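Local coordinates for crispr-associated protein Cas5, dvulg subtype (Xanthomonas oryzae pv. oryzae, PDB 3VZI) that probably acts as a Cas5d endoribonuclease of the RAMP superfamily, binding nucleic acid and cutting CRISPR RNA in microbial immunity, at residues K62-E67 / T109-V114; P179-E184 / A207-G212. All coordinates share one frame; numbering follows the deposited sequence.

Interaction 1: residues K62-E67 / T109-V114; sequences KPICFE and TVLREV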
loop_
_atom_site.group_PDB
_atom_site.type_symbol
_atom_site.label_atom_id
_atom_site.label_comp_id
_atom_site.label_asym_id
_atom_site.label_seq_id
_atom_site.Cartn_x
_atom_site.Cartn_y
_atom_site.Cartn_z
ATOM N N LYS A 62 3.980 13.117 3.408
ATOM C CA LYS A 62 3.487 14.170 2.514
ATOM C C LYS A 62 1.982 14.372 2.549
ATOM O O LYS A 62 1.247 13.458 2.897
ATOM C CB LYS A 62 4.024 13.943 1.100
ATOM C CG LYS A 62 5.518 14.299 0.988
ATOM C CD LYS A 62 6.217 13.657 -0.189
ATOM C CE LYS A 62 6.256 14.616 -1.375
ATOM N NZ LYS A 62 7.284 14.174 -2.367
ATOM N N PRO A 63 1.504 15.594 2.230
ATOM C CA PRO A 63 0.039 15.853 2.271
ATOM C C PRO A 63 -0.753 14.931 1.369
ATOM O O PRO A 63 -0.317 14.587 0.268
ATOM C CB PRO A 63 -0.087 17.285 1.755
ATOM C CG PRO A 63 1.204 17.914 2.103
ATOM C CD PRO A 63 2.264 16.840 1.997
ATOM N N ILE A 64 -1.926 14.558 1.855
ATOM C CA ILE A 64 -2.852 13.693 1.159
ATOM C C ILE A 64 -3.535 14.450 0.027
ATOM O O ILE A 64 -4.379 15.275 0.299
ATOM C CB ILE A 64 -3.864 13.179 2.175
ATOM C CG1 ILE A 64 -3.138 12.284 3.179
ATOM C CG2 ILE A 64 -4.957 12.393 1.494
ATOM C CD1 ILE A 64 -3.798 12.159 4.532
ATOM N N CYS A 65 -3.144 14.188 -1.227
ATOM C CA CYS A 65 -3.763 14.800 -2.414
ATOM C C CYS A 65 -4.162 13.733 -3.405
ATOM O O CYS A 65 -3.445 12.765 -3.580
ATOM C CB CYS A 65 -2.810 15.742 -3.152
ATOM S SG CYS A 65 -1.585 16.570 -2.132
ATOM N N PHE A 66 -5.273 13.941 -4.108
ATOM C CA PHE A 66 -5.765 12.947 -5.037
ATOM C C PHE A 66 -5.690 13.480 -6.447
ATOM O O PHE A 66 -5.424 14.652 -6.645
ATOM C CB PHE A 66 -7.197 12.516 -4.664
ATOM C CG PHE A 66 -7.259 11.634 -3.454
ATOM C CD1 PHE A 66 -6.996 10.259 -3.560
ATOM C CD2 PHE A 66 -7.518 12.172 -2.199
ATOM C CE1 PHE A 66 -7.013 9.432 -2.436
ATOM C CE2 PHE A 66 -7.525 11.346 -1.066
ATOM C CZ PHE A 66 -7.279 9.976 -1.184
ATOM N N GLU A 67 -5.923 12.614 -7.428
ATOM C CA GLU A 67 -5.873 12.988 -8.825
ATOM C C GLU A 67 -6.713 11.986 -9.600
ATOM O O GLU A 67 -6.601 10.782 -9.376
ATOM C CB GLU A 67 -4.431 12.955 -9.314
ATOM C CG GLU A 67 -4.137 13.781 -10.551
ATOM C CD GLU A 67 -2.684 13.667 -10.984
ATOM O OE1 GLU A 67 -1.943 12.908 -10.330
ATOM O OE2 GLU A 67 -2.280 14.310 -11.982
ATOM N N THR A 109 -8.797 7.221 -8.998
ATOM C CA THR A 109 -8.526 8.319 -8.096
ATOM C C THR A 109 -7.390 7.882 -7.167
ATOM O O THR A 109 -7.591 7.161 -6.182
ATOM C CB THR A 109 -9.791 8.699 -7.314
ATOM O OG1 THR A 109 -10.838 8.930 -8.251
ATOM C CG2 THR A 109 -9.578 9.972 -6.489
ATOM N N VAL A 110 -6.194 8.340 -7.497
ATOM C CA VAL A 110 -4.959 7.837 -6.931
ATOM C C VAL A 110 -4.376 8.934 -6.058
ATOM O O VAL A 110 -4.737 10.138 -6.235
ATOM C CB VAL A 110 -3.975 7.481 -8.054
ATOM C CG1 VAL A 110 -4.601 6.429 -8.956
ATOM C CG2 VAL A 110 -3.578 8.708 -8.880
ATOM N N LEU A 111 -3.542 8.525 -5.085
ATOM C CA LEU A 111 -2.746 9.468 -4.288
ATOM C C LEU A 111 -1.614 9.984 -5.166
ATOM O O LEU A 111 -1.071 9.235 -6.001
ATOM C CB LEU A 111 -2.163 8.798 -3.038
ATOM C CG LEU A 111 -3.113 8.397 -1.901
ATOM C CD1 LEU A 111 -2.505 7.290 -1.052
ATOM C CD2 LEU A 111 -3.573 9.593 -1.038
ATOM N N ARG A 112 -1.286 11.260 -5.012
ATOM C CA ARG A 112 -0.231 11.876 -5.799
ATOM C C ARG A 112 0.976 12.125 -4.859
ATOM O O ARG A 112 0.787 12.235 -3.657
ATOM C CB ARG A 112 -0.804 13.127 -6.492
ATOM C CG ARG A 112 0.165 14.256 -6.822
ATOM C CD ARG A 112 -0.361 15.205 -7.915
ATOM N NE ARG A 112 -0.023 14.785 -9.298
ATOM C CZ ARG A 112 1.042 14.052 -9.669
ATOM N NH1 ARG A 112 1.936 13.637 -8.787
ATOM N NH2 ARG A 112 1.222 13.735 -10.943
ATOM N N GLU A 113 2.199 12.124 -5.385
ATOM C CA GLU A 113 3.424 12.451 -4.622
ATOM C C GLU A 113 3.491 12.022 -3.126
ATOM O O GLU A 113 3.579 12.864 -2.216
ATOM C CB GLU A 113 3.755 13.943 -4.791
ATOM C CG GLU A 113 4.695 14.223 -5.973
ATOM C CD GLU A 113 4.578 15.638 -6.550
ATOM O OE1 GLU A 113 3.565 16.338 -6.296
ATOM O OE2 GLU A 113 5.501 16.060 -7.287
ATOM N N VAL A 114 3.462 10.714 -2.881
ATOM C CA VAL A 114 3.437 10.187 -1.512
ATOM C C VAL A 114 4.812 9.791 -0.996
ATOM O O VAL A 114 5.758 9.633 -1.792
ATOM C CB VAL A 114 2.510 8.969 -1.365
ATOM C CG1 VAL A 114 1.117 9.305 -1.891
ATOM C CG2 VAL A 114 3.127 7.730 -2.022
HETATM O O HOH W 1 7.579 11.407 -3.584
HETATM O O HOH W 2 1.729 15.139 -1.289
HETATM O O HOH W 3 -0.567 12.432 -0.896
#
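Glu67 and Arg112 form the charged pair of this contact: OE1 of Glu67 lies 2.9 Å from NE of Arg112, over one face of the guanidinium, with carboxylate and guanidinium planes 47° apart. The Glu67 chain is extended, whereas the Arg112 chain bends at chi3 (-88°), which places NE beside Glu67 OE1.

Backbone bonds mark an antiparallel pairing. Val110 N donates to Glu67 O (3.1 Å) and Arg112 N to Cys65 O (3.0 Å); Glu67 N to Val110 O is weak, at 126°. Phe66 and Leu111 are a non-hydrogen-bonded pair.

The apolar contact is a CH-pi interaction, Leu111 CD2 standing 4.1 Å from the centroid of the Phe66 ring, over its face. Ile64 CG2 reaches the same methyl.

Toward Lys62 the pairing gives way to water. One water joins Lys62 NZ to Val114 O, a second joins Pro63 O to Glu113 O, and a third links Cys65 N to Arg112 O, its approach to Pro63 O being doubtfully short.

Strand 108-112 thus carries strand 66-69 in a small mixed sheet with 15-16 and 27-28, before the chain turns at Glu113 into strand 114-124 of the five-stranded sheet.

Interaction 2: residues P179-E184 / A207-G212; sequences PALSGE and ARMVDG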
loop_
_atom_site.group_PDB
_atom_site.type_symbol
_atom_site.label_atom_id
_atom_site.label_comp_id
_atom_site.label_asym_id
_atom_site.label_seq_id
_atom_site.Cartn_x
_atom_site.Cartn_y
_atom_site.Cartn_z
ATOM N N PRO A 179 1.680 21.366 8.404
ATOM C CA PRO A 179 0.418 21.696 9.088
ATOM C C PRO A 179 -0.730 20.767 8.689
ATOM O O PRO A 179 -1.639 20.548 9.480
ATOM C CB PRO A 179 0.133 23.163 8.684
ATOM C CG PRO A 179 1.067 23.459 7.545
ATOM C CD PRO A 179 2.228 22.505 7.647
ATOM N N ALA A 180 -0.673 20.209 7.484
ATOM C CA ALA A 180 -1.684 19.256 7.031
ATOM C C ALA A 180 -1.659 17.919 7.783
ATOM O O ALA A 180 -2.623 17.155 7.746
ATOM C CB ALA A 180 -1.524 19.013 5.540
ATOM N N LEU A 181 -0.553 17.620 8.457
ATOM C CA LEU A 181 -0.405 16.299 9.066
ATOM C C LEU A 181 -0.455 16.277 10.605
ATOM O O LEU A 181 -0.627 15.199 11.215
ATOM C CB LEU A 181 0.870 15.638 8.547
ATOM C CG LEU A 181 0.873 15.306 7.051
ATOM C CD1 LEU A 181 2.240 14.778 6.641
ATOM C CD2 LEU A 181 -0.219 14.309 6.716
ATOM N N SER A 182 -0.342 17.458 11.221
ATOM C CA SER A 182 -0.232 17.541 12.677
ATOM C C SER A 182 -1.576 17.464 13.415
ATOM O O SER A 182 -2.646 17.635 12.816
ATOM C CB SER A 182 0.507 18.803 13.070
ATOM O OG SER A 182 -0.180 19.896 12.532
ATOM N N GLY A 183 -1.513 17.188 14.715
ATOM C CA GLY A 183 -2.713 17.046 15.524
ATOM C C GLY A 183 -3.260 15.643 15.397
ATOM O O GLY A 183 -2.703 14.822 14.666
ATOM N N GLU A 184 -4.335 15.356 16.130
ATOM C CA GLU A 184 -4.990 14.058 16.045
ATOM C C GLU A 184 -5.871 14.157 14.820
ATOM O O GLU A 184 -6.507 15.178 14.610
ATOM C CB GLU A 184 -5.847 13.769 17.282
ATOM C CG GLU A 184 -5.470 14.512 18.568
ATOM C CD GLU A 184 -4.687 13.668 19.575
ATOM O OE1 GLU A 184 -4.146 14.257 20.545
ATOM O OE2 GLU A 184 -4.616 12.424 19.419
ATOM N N ALA A 207 -8.272 3.998 11.526
ATOM C CA ALA A 207 -6.920 4.549 11.563
ATOM C C ALA A 207 -7.019 5.901 12.227
ATOM O O ALA A 207 -7.993 6.635 11.962
ATOM C CB ALA A 207 -6.328 4.660 10.162
ATOM N N ARG A 208 -6.059 6.205 13.110
ATOM C CA ARG A 208 -5.933 7.522 13.712
ATOM C C ARG A 208 -4.493 8.003 13.531
ATOM O O ARG A 208 -3.526 7.233 13.654
ATOM C CB ARG A 208 -6.368 7.543 15.185
ATOM C CG ARG A 208 -6.149 8.911 15.844
ATOM C CD ARG A 208 -6.581 8.973 17.314
ATOM N NE ARG A 208 -5.787 8.062 18.145
ATOM C CZ ARG A 208 -4.986 8.426 19.149
ATOM N NH1 ARG A 208 -4.881 9.709 19.513
ATOM N NH2 ARG A 208 -4.298 7.488 19.808
ATOM N N MET A 209 -4.359 9.288 13.218
ATOM C CA MET A 209 -3.064 9.854 12.849
ATOM C C MET A 209 -2.710 10.942 13.845
ATOM O O MET A 209 -3.514 11.863 14.084
ATOM C CB MET A 209 -3.150 10.430 11.439
ATOM C CG MET A 209 -1.811 10.668 10.757
ATOM S SD MET A 209 -2.033 11.192 9.036
ATOM C CE MET A 209 -2.702 12.837 9.220
ATOM N N VAL A 210 -1.527 10.835 14.443
ATOM C CA VAL A 210 -1.049 11.861 15.380
ATOM C C VAL A 210 0.281 12.415 14.858
ATOM O O VAL A 210 1.284 11.696 14.825
ATOM C CB VAL A 210 -0.922 11.289 16.814
ATOM C CG1 VAL A 210 -0.177 12.235 17.748
ATOM C CG2 VAL A 210 -2.292 10.990 17.373
ATOM N N ASP A 211 0.283 13.681 14.433
ATOM C CA ASP A 211 1.476 14.318 13.821
ATOM C C ASP A 211 2.105 13.436 12.717
ATOM O O ASP A 211 3.321 13.276 12.642
ATOM C CB ASP A 211 2.528 14.732 14.880
ATOM C CG ASP A 211 1.994 15.757 15.889
ATOM O OD1 ASP A 211 1.188 16.630 15.493
ATOM O OD2 ASP A 211 2.373 15.711 17.091
ATOM N N GLY A 212 1.269 12.858 11.865
ATOM C CA GLY A 212 1.747 11.948 10.812
ATOM C C GLY A 212 1.762 10.472 11.184
ATOM O O GLY A 212 1.639 9.597 10.311
#
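The side chain of Asp211, its CG anti to its own carbonyl carbon (chi1 -61°), reaches Gly183, although its CB points away from the facing loop. OD1 accepts the Gly183 N-H at 2.9 Å and 164°; the donor comes to the anti side of the carboxylate and lies out of its plane. The same oxygen lies 3.3 Å from both CA and CB of Ser182. A bend at chi3 (70°) places CE of Met209 3.8 Å from CD2 of Leu181, and that methyl also lies near Leu181 O.

Gly183 is gripped twice by Asp211. Besides giving its N-H to the side chain, it accepts the Asp211 N-H through its carbonyl O at 3.2 Å, the donor sitting above the carbonyl plane. Gly212 N adds a weak bond to Leu181 O. The positive phi of Gly183 suits a residue without a side chain, and at the backbone angles of Gly212 a CB would press on the preceding carbonyl oxygen.

At the strand end, Glu184 OE2 meets Arg208 NH1 at 2.7 Å in a salt bridge. The two side chains lie side by side, their flat groups nearly coplanar, with the carboxylate at the guanidinium edge. OE2 also lies 3.4 Å from Val210 CG2, whose side chain is on the same face of the sheet as that of Glu184.

Glu184 and Val210 form a non-hydrogen-bonded antiparallel pair where strand 184-194 begins and 202-210 ends. This contact therefore sits at the open end of the two-stranded hairpin, away from the turn that joins its strands. Leu181 and Met209 both rest on Val60 of strand 51-60, and Gly212 shares a backbone hydrogen bond with Val60, bringing the chain to edge strand 213-215 of the five-stranded sheet.

In the fold
Both contacts are partly buried and lie beside strand ends of the five-stranded sheet, interaction 1 next to interior strands 51-60 and 114-124, interaction 2 next to edge strand 213-215. Interaction 1 ties strand 66-69 to 108-112 in the small mixed sheet, its centre about 13 Å from the centre of the chain; interaction 2 pairs the open end of the 184-194 and 202-210 hairpin with the loop before it, about 19 Å out. Each combines a salt bridge with a small apolar patch, yet the first adds an aromatic face and bridging waters, the second an aspartate-to-backbone bond and two glycines. Their centres are about 16 Å apart; they touch where Leu181 CD1 packs on Lys62 N at 4.0 Å.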